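PDB 3JUU: porphyranase B from Zobellia galactanivorans, which hydrolyses the sulfated red-algal polysaccharide porphyran at its beta-1,4 linkages between D-galactose and L-galactose-6-sulfate, leaving mostly disaccharides. Local coordinates for residues T124-N129 / R239-T244; D145-V150 / T166-T171. All coordinates share one frame; numbering follows the deposited sequence.

Contact 1: residues T124-N129 / R239-T244; sequences TFWLIN and RMVVET
An antiparallel pairing of two buried strands, W126 against R239, forms this contact near the middle of the glycoside hydrolase family 16 jelly roll, in the sheet that also holds strand 141-150 with the likely catalytic glutamates. W126 and R239 make the hydrogen-bonded pair: W126 N reaches R239 O at 3.0 Å and R239 N reaches W126 O at 2.8 Å. The two strand segments diverge, their directions 135° apart.

On the face bearing W126, R239 and V241, the aliphatic part of the arginine lies over the indole. R239 CB sits 3.4 Å from the centroid of the five-membered ring and only 13° off its normal, a CH-pi contact, and CG continues over the six-membered ring. W126 CG stands between its backbone N and carbonyl carbon (chi1 51°), and chi2 then turns the indole so that one face meets R239 CB. V241 CB lies at the ring's edge near NE1. An alanine at W126 would probably leave the R239 methylenes and V241 without their aromatic neighbour, open a gap on this face of the sheet and take from T124 OG1 its weak NE1 donor.

Beyond the indole, I128 CG2 covers one face of the guanidinium, 3.6 Å from R239 NE. The charge is met by E130 through NH2 and, through NE, by a MES molecule probably from the crystallisation liquor. On the other face of the sheet, F125 and M240 lie side by side, M240 CG at the edge of the phenyl ring, and both touch V270 of strand 264-276.

Toward E243, a probable substrate-binding residue whose carboxylate forms a salt bridge with R57 and a hydrogen bond with S122 OG, T124 CG2 packs against OE2. T124 OG1 donates to V241 O at 2.7 Å while accepting a weak bond from W126 NE1 at 3.1 Å.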
loop_
_atom_site.group_PDB
_atom_site.type_symbol
_atom_site.label_atom_id
_atom_site.label_comp_id
_atom_site.label_asym_id
_atom_site.label_seq_id
_atom_site.Cartn_x
_atom_site.Cartn_y
_atom_site.Cartn_z
ATOM N N THR A 124 -2.862 -1.244 3.618
ATOM C CA THR A 124 -2.574 -0.976 2.219
ATOM C C THR A 124 -1.118 -1.199 1.891
ATOM O O THR A 124 -0.208 -1.144 2.794
ATOM C CB THR A 124 -2.945 0.482 1.837
ATOM O OG1 THR A 124 -2.058 1.410 2.499
ATOM C CG2 THR A 124 -4.441 0.835 2.228
ATOM N N PHE A 125 -0.871 -1.385 0.603
ATOM C CA PHE A 125 0.505 -1.530 0.120
ATOM C C PHE A 125 0.463 -0.995 -1.327
ATOM O O PHE A 125 -0.385 -1.497 -2.121
ATOM C CB PHE A 125 0.830 -3.026 0.069
ATOM C CG PHE A 125 2.224 -3.332 -0.442
ATOM C CD1 PHE A 125 3.362 -2.652 0.070
ATOM C CD2 PHE A 125 2.428 -4.299 -1.465
ATOM C CE1 PHE A 125 4.657 -2.965 -0.416
ATOM C CE2 PHE A 125 3.726 -4.629 -1.941
ATOM C CZ PHE A 125 4.833 -3.953 -1.468
ATOM N N TRP A 126 1.275 0.024 -1.632
ATOM C CA TRP A 126 1.106 0.777 -2.903
ATOM C C TRP A 126 2.350 1.564 -3.270
ATOM O O TRP A 126 3.310 1.636 -2.444
ATOM C CB TRP A 126 -0.184 1.627 -2.931
ATOM C CG TRP A 126 -0.419 2.572 -1.715
ATOM C CD1 TRP A 126 -0.723 2.160 -0.439
ATOM C CD2 TRP A 126 -0.337 4.002 -1.683
ATOM N NE1 TRP A 126 -0.894 3.288 0.370
ATOM C CE2 TRP A 126 -0.672 4.414 -0.366
ATOM C CE3 TRP A 126 -0.104 4.994 -2.673
ATOM C CZ2 TRP A 126 -0.659 5.772 0.062
ATOM C CZ3 TRP A 126 -0.140 6.363 -2.292
ATOM C CH2 TRP A 126 -0.442 6.751 -0.907
ATOM N N LEU A 127 2.319 2.151 -4.477
ATOM C CA LEU A 127 3.449 2.935 -5.009
ATOM C C LEU A 127 2.855 4.221 -5.476
ATOM O O LEU A 127 1.737 4.219 -6.033
ATOM C CB LEU A 127 4.031 2.200 -6.286
ATOM C CG LEU A 127 4.894 0.972 -5.889
ATOM C CD1 LEU A 127 4.981 -0.137 -6.988
ATOM C CD2 LEU A 127 6.301 1.487 -5.558
ATOM N N ILE A 128 3.574 5.331 -5.331
ATOM C CA ILE A 128 3.108 6.578 -5.946
ATOM C C ILE A 128 4.362 7.349 -6.357
ATOM O O ILE A 128 5.400 7.217 -5.736
ATOM C CB ILE A 128 2.105 7.352 -4.964
ATOM C CG1 ILE A 128 1.426 8.535 -5.655
ATOM C CG2 ILE A 128 2.887 7.829 -3.677
ATOM C CD1 ILE A 128 0.321 9.165 -4.910
ATOM N N ASN A 129 4.252 8.208 -7.368
ATOM C CA ASN A 129 5.342 9.098 -7.683
ATOM C C ASN A 129 5.219 10.334 -6.771
ATOM O O ASN A 129 4.272 10.445 -5.954
ATOM C CB ASN A 129 5.323 9.455 -9.188
ATOM C CG ASN A 129 4.238 10.464 -9.552
ATOM O OD1 ASN A 129 3.117 10.479 -8.972
ATOM N ND2 ASN A 129 4.577 11.382 -10.506
ATOM N N ARG A 239 4.606 2.640 -0.199
ATOM C CA ARG A 239 3.735 3.124 0.868
ATOM C C ARG A 239 3.134 1.916 1.586
ATOM O O ARG A 239 2.566 1.010 0.932
ATOM C CB ARG A 239 2.550 3.892 0.299
ATOM C CG ARG A 239 2.939 5.174 -0.463
ATOM C CD ARG A 239 3.253 6.333 0.574
ATOM N NE ARG A 239 3.632 7.553 -0.134
ATOM C CZ ARG A 239 4.882 7.915 -0.434
ATOM N NH1 ARG A 239 5.880 7.110 -0.223
ATOM N NH2 ARG A 239 5.074 9.119 -0.984
ATOM N N MET A 240 3.152 1.944 2.933
ATOM C CA MET A 240 2.361 1.007 3.738
ATOM C C MET A 240 1.594 1.923 4.725
ATOM O O MET A 240 2.204 2.602 5.588
ATOM C CB MET A 240 3.298 0.020 4.504
ATOM C CG MET A 240 3.996 -1.042 3.574
ATOM S SD MET A 240 5.600 -0.263 2.978
ATOM C CE MET A 240 6.725 -0.371 4.373
ATOM N N VAL A 241 0.269 1.961 4.591
ATOM C CA VAL A 241 -0.502 3.050 5.221
ATOM C C VAL A 241 -1.748 2.458 5.810
ATOM O O VAL A 241 -2.419 1.577 5.205
ATOM C CB VAL A 241 -0.839 4.185 4.192
ATOM C CG1 VAL A 241 -1.907 5.197 4.762
ATOM C CG2 VAL A 241 0.487 4.918 3.759
ATOM N N VAL A 242 -2.125 3.000 6.962
ATOM C CA VAL A 242 -3.344 2.561 7.655
ATOM C C VAL A 242 -4.082 3.875 7.914
ATOM O O VAL A 242 -3.565 4.752 8.632
ATOM C CB VAL A 242 -2.968 1.855 9.016
ATOM C CG1 VAL A 242 -4.274 1.694 9.903
ATOM C CG2 VAL A 242 -2.322 0.467 8.738
ATOM N N GLU A 243 -5.251 4.054 7.297
ATOM C CA GLU A 243 -5.873 5.404 7.223
ATOM C C GLU A 243 -7.380 5.272 7.470
ATOM O O GLU A 243 -7.901 4.137 7.513
ATOM C CB GLU A 243 -5.685 5.953 5.809
ATOM C CG GLU A 243 -6.635 5.338 4.796
ATOM C CD GLU A 243 -5.937 5.109 3.465
ATOM O OE1 GLU A 243 -6.117 5.974 2.571
ATOM O OE2 GLU A 243 -5.241 4.079 3.317
ATOM N N THR A 244 -8.100 6.393 7.517
ATOM C CA THR A 244 -9.586 6.300 7.394
ATOM C C THR A 244 -9.934 6.665 5.923
ATOM O O THR A 244 -9.364 7.599 5.338
ATOM C CB THR A 244 -10.258 7.309 8.377
ATOM O OG1 THR A 244 -9.573 8.572 8.221
ATOM C CG2 THR A 244 -10.072 6.819 9.879
#

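Contact 2: residues D145-V150 / T166-T171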
loop_
_atom_site.group_PDB
_atom_site.type_symbol
_atom_site.label_atom_id
_atom_site.label_comp_id
_atom_site.label_asym_id
_atom_site.label_seq_id
_atom_site.Cartn_x
_atom_site.Cartn_y
_atom_site.Cartn_z
ATOM N N ASP A 145 -1.781 0.943 -6.790
ATOM C CA ASP A 145 -2.257 0.274 -5.549
ATOM C C ASP A 145 -2.208 -1.241 -5.673
ATOM O O ASP A 145 -2.873 -1.839 -6.538
ATOM C CB ASP A 145 -3.696 0.751 -5.275
ATOM C CG ASP A 145 -3.754 2.268 -5.176
ATOM O OD1 ASP A 145 -3.052 2.831 -4.287
ATOM O OD2 ASP A 145 -4.421 2.895 -6.018
ATOM N N ILE A 146 -1.429 -1.868 -4.797
ATOM C CA ILE A 146 -1.203 -3.272 -4.939
ATOM C C ILE A 146 -2.270 -3.980 -4.128
ATOM O O ILE A 146 -2.963 -4.913 -4.613
ATOM C CB ILE A 146 0.244 -3.652 -4.515
ATOM C CG1 ILE A 146 1.206 -2.853 -5.313
ATOM C CG2 ILE A 146 0.466 -5.221 -4.588
ATOM C CD1 ILE A 146 2.526 -2.765 -4.720
ATOM N N GLN A 147 -2.462 -3.536 -2.857
ATOM C CA GLN A 147 -3.591 -4.034 -2.106
ATOM C C GLN A 147 -4.158 -2.894 -1.246
ATOM O O GLN A 147 -3.402 -2.150 -0.591
ATOM C CB GLN A 147 -3.185 -5.238 -1.204
ATOM C CG GLN A 147 -4.140 -5.654 -0.098
ATOM C CD GLN A 147 -5.501 -6.170 -0.597
ATOM O OE1 GLN A 147 -5.984 -5.713 -1.640
ATOM N NE2 GLN A 147 -6.127 -7.124 0.136
ATOM N N GLU A 148 -5.472 -2.753 -1.250
ATOM C CA GLU A 148 -6.144 -1.883 -0.264
ATOM C C GLU A 148 -7.247 -2.730 0.338
ATOM O O GLU A 148 -7.950 -3.450 -0.365
ATOM C CB GLU A 148 -6.763 -0.631 -0.899
ATOM C CG GLU A 148 -5.714 0.328 -1.438
ATOM C CD GLU A 148 -6.328 1.517 -2.091
ATOM O OE1 GLU A 148 -6.763 2.411 -1.302
ATOM O OE2 GLU A 148 -6.364 1.532 -3.361
ATOM N N SER A 149 -7.338 -2.699 1.659
ATOM C CA SER A 149 -8.309 -3.549 2.366
ATOM C C SER A 149 -8.860 -2.731 3.519
ATOM O O SER A 149 -8.238 -1.733 3.913
ATOM C CB SER A 149 -7.567 -4.836 2.912
ATOM O OG SER A 149 -8.595 -5.685 3.482
ATOM N N VAL A 150 -10.033 -3.128 4.020
ATOM C CA VAL A 150 -10.418 -2.771 5.411
ATOM C C VAL A 150 -10.795 -4.069 6.133
ATOM O O VAL A 150 -11.081 -5.116 5.474
ATOM C CB VAL A 150 -11.639 -1.762 5.452
ATOM C CG1 VAL A 150 -11.279 -0.440 4.772
ATOM C CG2 VAL A 150 -12.984 -2.371 4.863
ATOM N N THR A 166 -11.047 -9.451 -0.470
ATOM C CA THR A 166 -10.551 -9.425 -1.822
ATOM C C THR A 166 -9.154 -8.772 -1.874
ATOM O O THR A 166 -8.776 -7.974 -1.002
ATOM C CB THR A 166 -11.570 -8.691 -2.729
ATOM O OG1 THR A 166 -11.963 -7.509 -2.054
ATOM C CG2 THR A 166 -12.903 -9.515 -2.873
ATOM N N MET A 167 -8.400 -9.074 -2.917
ATOM C CA MET A 167 -7.280 -8.196 -3.294
ATOM C C MET A 167 -7.832 -7.122 -4.228
ATOM O O MET A 167 -8.333 -7.403 -5.320
ATOM C CB MET A 167 -6.171 -9.001 -4.018
ATOM C CG MET A 167 -4.935 -8.135 -4.279
ATOM S SD MET A 167 -3.700 -9.231 -5.105
ATOM C CE MET A 167 -2.438 -8.072 -5.545
ATOM N N ASN A 168 -7.757 -5.877 -3.790
ATOM C CA ASN A 168 -8.323 -4.748 -4.470
ATOM C C ASN A 168 -7.135 -3.959 -4.953
ATOM O O ASN A 168 -6.422 -3.353 -4.122
ATOM C CB ASN A 168 -9.055 -3.917 -3.389
ATOM C CG ASN A 168 -10.209 -4.682 -2.839
ATOM O OD1 ASN A 168 -11.022 -5.167 -3.602
ATOM N ND2 ASN A 168 -10.228 -4.881 -1.532
ATOM N N SER A 169 -6.891 -3.986 -6.282
ATOM C CA SER A 169 -5.700 -3.330 -6.856
ATOM C C SER A 169 -6.170 -2.249 -7.786
ATOM O O SER A 169 -7.387 -2.217 -8.194
ATOM C CB SER A 169 -4.880 -4.330 -7.671
ATOM O OG SER A 169 -4.503 -5.466 -6.834
ATOM N N ASN A 170 -5.310 -1.277 -8.041
ATOM C CA ASN A 170 -5.750 -0.127 -8.846
ATOM C C ASN A 170 -4.607 0.594 -9.491
ATOM O O ASN A 170 -3.423 0.408 -9.128
ATOM C CB ASN A 170 -6.610 0.846 -7.970
ATOM C CG ASN A 170 -7.756 1.515 -8.764
ATOM O OD1 ASN A 170 -7.606 1.794 -9.955
ATOM N ND2 ASN A 170 -8.862 1.822 -8.088
ATOM N N THR A 171 -4.918 1.399 -10.513
ATOM C CA THR A 171 -3.848 2.248 -11.148
ATOM C C THR A 171 -4.544 3.578 -11.429
ATOM O O THR A 171 -5.662 3.587 -11.927
ATOM C CB THR A 171 -3.252 1.630 -12.483
ATOM O OG1 THR A 171 -4.345 1.372 -13.383
ATOM C CG2 THR A 171 -2.461 0.205 -12.221
HETATM O O HOH W 1 -6.829 -0.703 -4.789
HETATM O O HOH W 2 -9.585 -7.187 1.528
#
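Q147 CG stands anti to the backbone N (chi1 165°), and a bend at chi2 (64°) turns the chain so that its amide lies beside the backbone of T166-N168. There it grips two peptide groups: OE1 accepts from N168 N at 2.8 Å, in the plane of the side-chain carbonyl, and NE2 donates to T166 O at 3.0 Å, nearly straight at 170°. N168 answers from the other strand. Its ND2 donates to E148 O at 2.9 Å, with the acceptor in the amide plane. I146 and Q147 form a classic beta bulge opposite F125, a break in strand 141-150 of this family 16 jelly roll, and side chains do much of the pairing beyond it. S169 OG donates to I146 O at 2.8 Å, while M167 CE packs near I146 CG2. Before the bulge, D145 and N170 make an antiparallel hydrogen-bonded pair, in which D145 N meets N170 O from above the carbonyl plane; past it, E148 N bonds N168 O. E148, the likely proton donor, has OE1 held by Y245 OH, whereas OE2 receives a hydrogen bond from a water at 2.7 Å. That same water also donates weakly to N168 O, 2.8 Å away.

Overall arrangement
Contacts 1 and 2 lie side by side in one sheet, their centres 10 Å apart, because strands 122-128 and 141-150 are adjacent. F125 joins them: its O lies 2.9 Å from I146 N and its N 2.9 Å from Q147 O, probable hydrogen bonds to the two bulge residues. W126 CB also packs against D145 OD1 at 3.4 Å. Each contact contributes a glutamate to the probable substrate site: E243 in contact 1 and E148, the likely proton donor, in contact 2, their side chains about 5 Å apart at nearest atoms. Glycerol, probably from the crystallisation liquor, bonds E243 and, weakly, E148, consistent with a pocket here. The likely nucleophile E143 borders both contacts, beside W126 and D145.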